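PDB 2EGZ: 3-dehydroquinate dehydratase from Aquifex aeolicus, which catalyses the cis-dehydration of 3-dehydroquinate to 3-dehydroshikimate, the third step of the chorismate pathway to aromatic amino acids. Local coordinates for residues A154-I159 and L169-D174. Residues are numbered along the deposited sequence; the frame is centred on the assembly and turned at random.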
# COMPACT_ATOMS: atom_id res chain seq x y z
N ALA B 154 2.66 -10.85 21.62
CA ALA B 154 3.91 -10.71 22.34
C ALA B 154 5.00 -10.15 21.42
O ALA B 154 5.76 -9.27 21.82
CB ALA B 154 4.33 -12.08 22.89
N ARG B 155 5.04 -10.65 20.19
CA ARG B 155 6.04 -10.23 19.21
C ARG B 155 5.92 -8.75 18.86
O ARG B 155 6.91 -8.01 18.88
CB ARG B 155 5.93 -11.10 17.95
CG ARG B 155 7.09 -10.95 16.97
CD ARG B 155 7.15 -12.14 16.02
NE ARG B 155 5.94 -12.28 15.22
CZ ARG B 155 5.64 -11.52 14.17
NH1 ARG B 155 4.51 -11.73 13.50
NH2 ARG B 155 6.47 -10.56 13.78
N LEU B 156 4.71 -8.30 18.54
CA LEU B 156 4.50 -6.90 18.20
C LEU B 156 4.97 -6.00 19.34
O LEU B 156 5.67 -5.01 19.13
CB LEU B 156 3.01 -6.61 17.93
CG LEU B 156 2.67 -5.12 17.76
CD1 LEU B 156 3.36 -4.58 16.51
CD2 LEU B 156 1.15 -4.93 17.65
N LEU B 157 4.57 -6.34 20.56
CA LEU B 157 4.94 -5.53 21.72
C LEU B 157 6.43 -5.53 22.00
O LEU B 157 7.03 -4.48 22.25
CB LEU B 157 4.17 -6.02 22.96
CG LEU B 157 2.65 -5.87 22.86
CD1 LEU B 157 1.97 -6.60 24.00
CD2 LEU B 157 2.29 -4.39 22.89
N CYS B 158 7.05 -6.71 21.95
CA CYS B 158 8.48 -6.81 22.22
C CYS B 158 9.37 -6.18 21.15
O CYS B 158 10.37 -5.53 21.47
CB CYS B 158 8.86 -8.27 22.41
SG CYS B 158 8.11 -8.95 23.90
N ILE B 159 9.01 -6.38 19.89
CA ILE B 159 9.81 -5.82 18.80
C ILE B 159 9.72 -4.30 18.77
O ILE B 159 10.68 -3.62 18.38
CB ILE B 159 9.36 -6.41 17.45
CG1 ILE B 159 9.65 -7.91 17.42
CG2 ILE B 159 10.07 -5.70 16.30
CD1 ILE B 159 11.10 -8.28 17.56
N LEU B 169 0.48 1.13 19.59
CA LEU B 169 0.51 -0.27 19.20
C LEU B 169 -0.82 -0.94 19.42
O LEU B 169 -1.38 -0.87 20.52
CB LEU B 169 1.58 -1.00 20.02
CG LEU B 169 2.97 -0.38 19.91
CD1 LEU B 169 3.90 -1.06 20.90
CD2 LEU B 169 3.48 -0.53 18.48
N ILE B 170 -1.32 -1.62 18.40
CA ILE B 170 -2.59 -2.31 18.51
C ILE B 170 -2.58 -3.66 17.81
O ILE B 170 -2.30 -3.73 16.61
CB ILE B 170 -3.74 -1.49 17.89
CG1 ILE B 170 -3.81 -0.10 18.54
CG2 ILE B 170 -5.06 -2.21 18.08
CD1 ILE B 170 -4.68 0.87 17.80
N SER B 171 -2.85 -4.72 18.56
CA SER B 171 -2.95 -6.05 17.97
C SER B 171 -4.46 -6.24 17.87
O SER B 171 -5.14 -6.37 18.89
CB SER B 171 -2.36 -7.13 18.89
OG SER B 171 -0.95 -7.04 18.93
N MET B 172 -4.98 -6.21 16.65
CA MET B 172 -6.41 -6.36 16.42
C MET B 172 -6.84 -7.82 16.51
O MET B 172 -6.02 -8.73 16.41
CB MET B 172 -6.80 -5.78 15.06
CG MET B 172 -6.50 -4.29 14.89
SD MET B 172 -7.02 -3.55 13.29
CE MET B 172 -5.88 -4.38 12.16
N GLY B 173 -8.14 -8.04 16.72
CA GLY B 173 -8.64 -9.40 16.81
C GLY B 173 -8.78 -9.88 18.24
O GLY B 173 -8.34 -9.21 19.17
N ASP B 174 -9.38 -11.05 18.42
CA ASP B 174 -9.58 -11.59 19.76
C ASP B 174 -8.28 -11.85 20.50
O ASP B 174 -8.19 -11.60 21.71
CB ASP B 174 -10.43 -12.86 19.72
CG ASP B 174 -9.98 -13.84 18.65
OD1 ASP B 174 -8.76 -14.06 18.51
OD2 ASP B 174 -10.86 -14.41 17.95
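L156 and S171 meet where helix 150-160 lies against strand 168-172, the second half of a beta-alpha-beta unit that begins with strand 140-146 in the TIM barrel of a type I dehydroquinase. The short axes of 154-159 and 169-172 run antiparallel within 10° (170°) at 8.9 Å, as expected when a helix returns the chain so that the next strand can join the parallel sheet.

The contact between apolar and polar atoms comes mainly from one methyl, L156 CD2. The first torsion of L156 swings CG anti to its own N (chi1 172°), and the second selects CD2 as the methyl presented to the strand. CD2 sits 3.2 Å from S171 OG, a close approach for carbon and oxygen, and 3.8 Å from I170 O. L156 CB is a more distant neighbour of S171 OG, at 4.1 Å. The CB of S171 points toward the helix, and OG, anti to the carbonyl carbon, is the atom that meets the leucine methyl. The backbone N of S171 is hydrogen-bonded to S179 OG. Beyond S171, the L156 side chain also packs on I143 and V145 of strand 140-146, which places it in the layer between helix and barrel wall.

The purely apolar contact lies one residue further along the helix. L157 and L169 have CA atoms 7.3 Å apart; L157 also touches F186.

Side-chain direction separates the two faces of the strand. The CB atoms of L169 and S171 point toward the helix and that of I170 away. The I170 side chain lies near the Schiff-base lysine K142, the substrate-binding R180 and a bound tartrate, which indicates the barrel interior. The helix thus backs a strand whose inner face borders the active site. At the L169 end, L157 CD2 lies 4.2 Å from L169 CD1.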